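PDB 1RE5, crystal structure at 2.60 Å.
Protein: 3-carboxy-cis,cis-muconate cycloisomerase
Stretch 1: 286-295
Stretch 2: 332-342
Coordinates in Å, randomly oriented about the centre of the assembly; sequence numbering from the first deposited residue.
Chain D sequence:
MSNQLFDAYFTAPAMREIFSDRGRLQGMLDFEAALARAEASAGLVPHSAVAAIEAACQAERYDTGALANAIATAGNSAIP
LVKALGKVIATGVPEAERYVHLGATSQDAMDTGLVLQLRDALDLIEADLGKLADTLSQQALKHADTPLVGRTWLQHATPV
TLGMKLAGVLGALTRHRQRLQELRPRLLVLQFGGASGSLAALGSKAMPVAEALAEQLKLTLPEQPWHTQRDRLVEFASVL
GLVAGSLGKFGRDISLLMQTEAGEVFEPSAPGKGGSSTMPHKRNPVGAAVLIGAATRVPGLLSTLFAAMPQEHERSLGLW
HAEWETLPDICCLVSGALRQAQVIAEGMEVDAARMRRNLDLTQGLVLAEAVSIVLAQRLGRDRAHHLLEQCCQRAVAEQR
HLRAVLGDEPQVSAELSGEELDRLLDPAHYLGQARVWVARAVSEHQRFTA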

ATOM      1  N   VAL D 286      -0.237 -11.649  23.998  1.00 27.34           N
ATOM      2  CA  VAL D 286      -1.196 -12.026  22.973  1.00 25.58           C
ATOM      3  C   VAL D 286      -2.087 -10.859  22.582  1.00 24.44           C
ATOM      4  O   VAL D 286      -2.571 -10.789  21.453  1.00 25.66           O
ATOM      5  N   GLY D 287      -2.294  -9.931  23.506  1.00 22.54           N
ATOM      6  CA  GLY D 287      -3.123  -8.779  23.198  1.00 20.72           C
ATOM      7  C   GLY D 287      -2.402  -7.793  22.293  1.00 19.62           C
ATOM      8  O   GLY D 287      -2.965  -7.342  21.300  1.00 19.87           O
ATOM      9  N   ALA D 288      -1.157  -7.458  22.632  1.00 18.02           N
ATOM     10  CA  ALA D 288      -0.373  -6.526  21.834  1.00 17.75           C
ATOM     11  C   ALA D 288      -0.237  -7.030  20.389  1.00 18.95           C
ATOM     12  O   ALA D 288      -0.198  -6.237  19.443  1.00 18.24           O
ATOM     13  N   ALA D 289      -0.170  -8.350  20.220  1.00 18.62           N
ATOM     14  CA  ALA D 289      -0.066  -8.927  18.890  1.00 18.68           C
ATOM     15  C   ALA D 289      -1.242  -8.445  18.044  1.00 19.92           C
ATOM     16  O   ALA D 289      -1.078  -8.124  16.867  1.00 21.51           O
ATOM     17  N   VAL D 290      -2.433  -8.387  18.633  1.00 19.16           N
ATOM     18  CA  VAL D 290      -3.584  -7.928  17.869  1.00 18.89           C
ATOM     19  C   VAL D 290      -3.430  -6.473  17.448  1.00 19.82           C
ATOM     20  O   VAL D 290      -3.683  -6.135  16.294  1.00 21.66           O
ATOM     21  N   LEU D 291      -3.010  -5.612  18.373  1.00 20.02           N
ATOM     22  CA  LEU D 291      -2.859  -4.195  18.040  1.00 19.14           C
ATOM     23  C   LEU D 291      -1.787  -4.007  16.977  1.00 18.98           C
ATOM     24  O   LEU D 291      -1.963  -3.209  16.044  1.00 18.75           O
ATOM     25  N   ILE D 292      -0.693  -4.749  17.099  1.00 17.78           N
ATOM     26  CA  ILE D 292       0.385  -4.621  16.127  1.00 18.17           C
ATOM     27  C   ILE D 292      -0.069  -5.173  14.786  1.00 19.21           C
ATOM     28  O   ILE D 292       0.237  -4.612  13.720  1.00 20.33           O
ATOM     29  N   GLY D 293      -0.824  -6.264  14.835  1.00 18.96           N
ATOM     30  CA  GLY D 293      -1.307  -6.850  13.604  1.00 17.56           C
ATOM     31  C   GLY D 293      -2.165  -5.863  12.839  1.00 17.24           C
ATOM     32  O   GLY D 293      -1.979  -5.673  11.640  1.00 18.45           O
ATOM     33  N   ALA D 294      -3.101  -5.226  13.535  1.00 16.85           N
ATOM     34  CA  ALA D 294      -4.008  -4.275  12.907  1.00 16.45           C
ATOM     35  C   ALA D 294      -3.275  -3.090  12.293  1.00 16.59           C
ATOM     36  O   ALA D 294      -3.607  -2.668  11.177  1.00 16.31           O
ATOM     37  N   ALA D 295      -2.288  -2.559  13.018  1.00 15.49           N
ATOM     38  CA  ALA D 295      -1.506  -1.415  12.535  1.00 14.55           C
ATOM     39  C   ALA D 295      -0.660  -1.798  11.320  1.00 14.57           C
ATOM     40  O   ALA D 295      -0.167  -0.929  10.599  1.00 13.54           O
ATOM     41  N   CYS D 332     -13.767  -4.122  11.015  1.00 20.77           N
ATOM     42  CA  CYS D 332     -13.616  -5.271  11.895  1.00 21.75           C
ATOM     43  C   CYS D 332     -12.239  -5.313  12.537  1.00 22.23           C
ATOM     44  O   CYS D 332     -12.108  -5.556  13.736  1.00 24.10           O
ATOM     45  N   LEU D 333     -11.213  -5.065  11.731  1.00 23.45           N
ATOM     46  CA  LEU D 333      -9.830  -5.062  12.202  1.00 22.72           C
ATOM     47  C   LEU D 333      -9.650  -4.072  13.345  1.00 21.90           C
ATOM     48  O   LEU D 333      -9.037  -4.385  14.372  1.00 22.72           O
ATOM     49  N   VAL D 334     -10.187  -2.875  13.162  1.00 19.97           N
ATOM     50  CA  VAL D 334     -10.083  -1.849  14.172  1.00 20.10           C
ATOM     51  C   VAL D 334     -10.912  -2.196  15.416  1.00 21.73           C
ATOM     52  O   VAL D 334     -10.467  -1.961  16.547  1.00 22.13           O
ATOM     53  N   SER D 335     -12.104  -2.763  15.221  1.00 21.16           N
ATOM     54  CA  SER D 335     -12.958  -3.122  16.354  1.00 20.03           C
ATOM     55  C   SER D 335     -12.235  -4.139  17.224  1.00 20.51           C
ATOM     56  O   SER D 335     -12.338  -4.120  18.446  1.00 21.78           O
ATOM     57  N   GLY D 336     -11.489  -5.031  16.588  1.00 21.32           N
ATOM     58  CA  GLY D 336     -10.748  -6.020  17.345  1.00 20.95           C
ATOM     59  C   GLY D 336      -9.606  -5.389  18.118  1.00 22.65           C
ATOM     60  O   GLY D 336      -9.275  -5.839  19.218  1.00 23.68           O
ATOM     61  N   ALA D 337      -8.992  -4.347  17.553  1.00 23.66           N
ATOM     62  CA  ALA D 337      -7.876  -3.678  18.227  1.00 24.23           C
ATOM     63  C   ALA D 337      -8.378  -2.872  19.415  1.00 24.19           C
ATOM     64  O   ALA D 337      -7.767  -2.885  20.476  1.00 26.09           O
ATOM     65  N   LEU D 338      -9.492  -2.174  19.240  1.00 24.36           N
ATOM     66  CA  LEU D 338     -10.060  -1.387  20.327  1.00 24.68           C
ATOM     67  C   LEU D 338     -10.382  -2.316  21.489  1.00 25.21           C
ATOM     68  O   LEU D 338     -10.081  -2.026  22.654  1.00 23.96           O
ATOM     69  N   ARG D 339     -10.993  -3.442  21.150  1.00 26.20           N
ATOM     70  CA  ARG D 339     -11.362  -4.432  22.137  1.00 28.36           C
ATOM     71  C   ARG D 339     -10.176  -4.868  22.978  1.00 29.29           C
ATOM     72  O   ARG D 339     -10.218  -4.828  24.211  1.00 29.96           O
ATOM     73  N   GLN D 340      -9.115  -5.287  22.298  1.00 29.97           N
ATOM     74  CA  GLN D 340      -7.907  -5.761  22.958  1.00 29.16           C
ATOM     75  C   GLN D 340      -7.174  -4.669  23.720  1.00 28.59           C
ATOM     76  O   GLN D 340      -6.609  -4.930  24.777  1.00 28.76           O
ATOM     77  N   ALA D 341      -7.178  -3.450  23.187  1.00 28.19           N
ATOM     78  CA  ALA D 341      -6.515  -2.326  23.852  1.00 28.55           C
ATOM     79  C   ALA D 341      -7.202  -2.029  25.187  1.00 29.70           C
ATOM     80  O   ALA D 341      -6.550  -1.641  26.158  1.00 29.29           O
ATOM     81  N   GLN D 342      -8.521  -2.211  25.227  1.00 29.78           N
ATOM     82  CA  GLN D 342      -9.291  -1.974  26.441  1.00 29.63           C
ATOM     83  C   GLN D 342      -8.850  -2.962  27.515  1.00 29.03           C
ATOM     84  O   GLN D 342      -8.575  -2.580  28.662  1.00 28.59           O
TER

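How do the two helices lie against each other? They run roughly antiparallel, with 148° between their N-to-C directions, and their axes approach to 8.7 Å. Small residues line much of the seam, so the backbones come close: the CA of Leu291 lies 5.0 Å from the CA of Ala337, the nearest pairing at the middle of the contact. Toward one end Gly287 pairs with Gln340, and toward the other Ala294 pairs with Leu333. Together the stretches bury 360 Å².

What does Gln340 do at its end of the seam? It covers more surface than any other residue here, and its CA-to-CB bond points toward the first helix. Its chi1 of -145° lies between the usual wells, while chi2 is p. The closest contact is made by CG of Gln340, 3.4 Å from CA of Gly287, and the amide end follows, with NE2 of Gln340 3.9 Å from the same CA of Gly287; CG of Gln340 is also 4.1 Å from CB of Val290. The absence of a side chain at Gly287 matters, because a CB there would point toward the second helix and fall only 3.4 Å from CG of Gln340, a tight fit. The amide of Gln340 forms no hydrogen bond to the first helix.

How does Leu291 reach its partners when its CA-to-CB bond points sideways? Its m, t rotamer brings the end of the side chain nearer to the second helix. CD2 of Leu291 comes to 3.0 Å from the backbone O of Ala337, a very close approach for a methyl group, and lies 3.8 Å from CB of Ala337. The other methyl, CD1 of Leu291, packs 3.9 Å from CB of Ala341. The carbonyl of Ala337 is meanwhile engaged within its own helix, accepting a hydrogen bond from N of Ala341 at 2.8 Å.

Which residues complete the packing? Ala294 points toward the second helix, where its CB meets CB of Ala337 at 4.1 Å and O of Leu333 at the same distance. Ala337 therefore touches both Leu291 and Ala294, one helical turn apart. Val290, in the t rotamer, also points in, placing CG1 3.9 Å from O of Gly336 and 4.2 Å from CA of Ala337.

Does any polar interaction join the helices? No hydrogen bond crosses between them; the contact is one of van der Waals packing, of carbon against carbon and against backbone carbonyl oxygens. The side-chain hydrogen bond in this region stays within the second helix: OG of Ser335, with chi1 in p, donates to O of Cys332 at 2.7 Å, well away from the seam.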

ATOM      1  CB  VAL D 286      -2.059 -13.244  23.410  1.00 25.16           C
ATOM      2  CG1 VAL D 286      -1.191 -14.263  24.106  1.00 25.04           C
ATOM      3  CG2 VAL D 286      -3.176 -12.820  24.303  1.00 26.53           C
ATOM      4  CB  ALA D 288       0.990  -6.340  22.458  1.00 18.42           C
ATOM      5  CB  ALA D 289      -0.071 -10.443  18.967  1.00 18.98           C
ATOM      6  CB  VAL D 290      -4.904  -8.065  18.654  1.00 16.79           C
ATOM      7  CG1 VAL D 290      -6.044  -7.490  17.841  1.00 12.51           C
ATOM      8  CG2 VAL D 290      -5.177  -9.524  18.950  1.00 16.30           C
ATOM      9  CB  LEU D 291      -2.515  -3.347  19.275  1.00 17.00           C
ATOM     10  CG  LEU D 291      -3.371  -3.458  20.546  1.00 16.47           C
ATOM     11  CD1 LEU D 291      -3.119  -2.251  21.429  1.00 12.26           C
ATOM     12  CD2 LEU D 291      -4.840  -3.546  20.202  1.00 14.66           C
ATOM     13  CB  ILE D 292       1.661  -5.346  16.603  1.00 17.38           C
ATOM     14  CG1 ILE D 292       2.128  -4.720  17.926  1.00 15.91           C
ATOM     15  CG2 ILE D 292       2.745  -5.244  15.542  1.00 14.62           C
ATOM     16  CD1 ILE D 292       3.318  -5.380  18.532  1.00 13.70           C
ATOM     17  CB  ALA D 294      -5.036  -3.790  13.916  1.00 16.10           C
ATOM     18  CB  ALA D 295      -0.608  -0.876  13.648  1.00 14.15           C
ATOM     19  CB  CYS D 332     -13.889  -6.563  11.124  1.00 22.00           C
ATOM     20  SG  CYS D 332     -15.595  -6.654  10.571  1.00 19.87           S
ATOM     21  CB  LEU D 333      -8.896  -4.692  11.046  1.00 23.90           C
ATOM     22  CG  LEU D 333      -7.870  -5.708  10.514  1.00 24.99           C
ATOM     23  CD1 LEU D 333      -8.155  -7.116  11.026  1.00 25.17           C
ATOM     24  CD2 LEU D 333      -7.900  -5.666   8.990  1.00 24.37           C
ATOM     25  CB  VAL D 334     -10.521  -0.492  13.594  1.00 19.83           C
ATOM     26  CG1 VAL D 334     -10.516   0.570  14.674  1.00 19.28           C
ATOM     27  CG2 VAL D 334      -9.573  -0.090  12.462  1.00 19.67           C
ATOM     28  CB  SER D 335     -14.284  -3.703  15.871  1.00 20.11           C
ATOM     29  OG  SER D 335     -14.110  -5.037  15.428  1.00 22.65           O
ATOM     30  CB  ALA D 337      -7.103  -2.764  17.249  1.00 23.26           C
ATOM     31  CB  LEU D 338     -11.333  -0.689  19.859  1.00 23.04           C
ATOM     32  CG  LEU D 338     -11.075   0.656  19.199  1.00 22.89           C
ATOM     33  CD1 LEU D 338     -12.316   1.084  18.472  1.00 23.27           C
ATOM     34  CD2 LEU D 338     -10.659   1.687  20.249  1.00 21.31           C
ATOM     35  CB  ARG D 339     -11.933  -5.655  21.457  1.00 29.78           C
ATOM     36  CG  ARG D 339     -12.390  -6.670  22.451  1.00 36.43           C
ATOM     37  CD  ARG D 339     -12.775  -7.955  21.780  1.00 43.12           C
ATOM     38  NE  ARG D 339     -13.613  -8.771  22.652  1.00 47.78           N
ATOM     39  CZ  ARG D 339     -13.900 -10.046  22.422  1.00 50.42           C
ATOM     40  NH1 ARG D 339     -13.407 -10.654  21.340  1.00 52.75           N
ATOM     41  NH2 ARG D 339     -14.687 -10.706  23.268  1.00 51.91           N
ATOM     42  CB  GLN D 340      -6.974  -6.374  21.928  1.00 30.86           C
ATOM     43  CG  GLN D 340      -6.197  -7.535  22.460  1.00 32.08           C
ATOM     44  CD  GLN D 340      -7.098  -8.636  22.968  1.00 33.18           C
ATOM     45  OE1 GLN D 340      -7.983  -9.126  22.249  1.00 31.12           O
ATOM     46  NE2 GLN D 340      -6.876  -9.038  24.216  1.00 33.54           N
ATOM     47  CB  ALA D 341      -6.549  -1.085  22.968  1.00 26.76           C
ATOM     48  CB  GLN D 342     -10.787  -2.157  26.162  1.00 31.91           C
ATOM     49  CG  GLN D 342     -11.697  -1.949  27.372  1.00 32.94           C
ATOM     50  CD  GLN D 342     -11.608  -0.547  27.940  1.00 33.66           C
ATOM     51  OE1 GLN D 342     -11.768   0.438  27.215  1.00 35.85           O
ATOM     52  NE2 GLN D 342     -11.361  -0.447  29.244  1.00 34.17           N
TER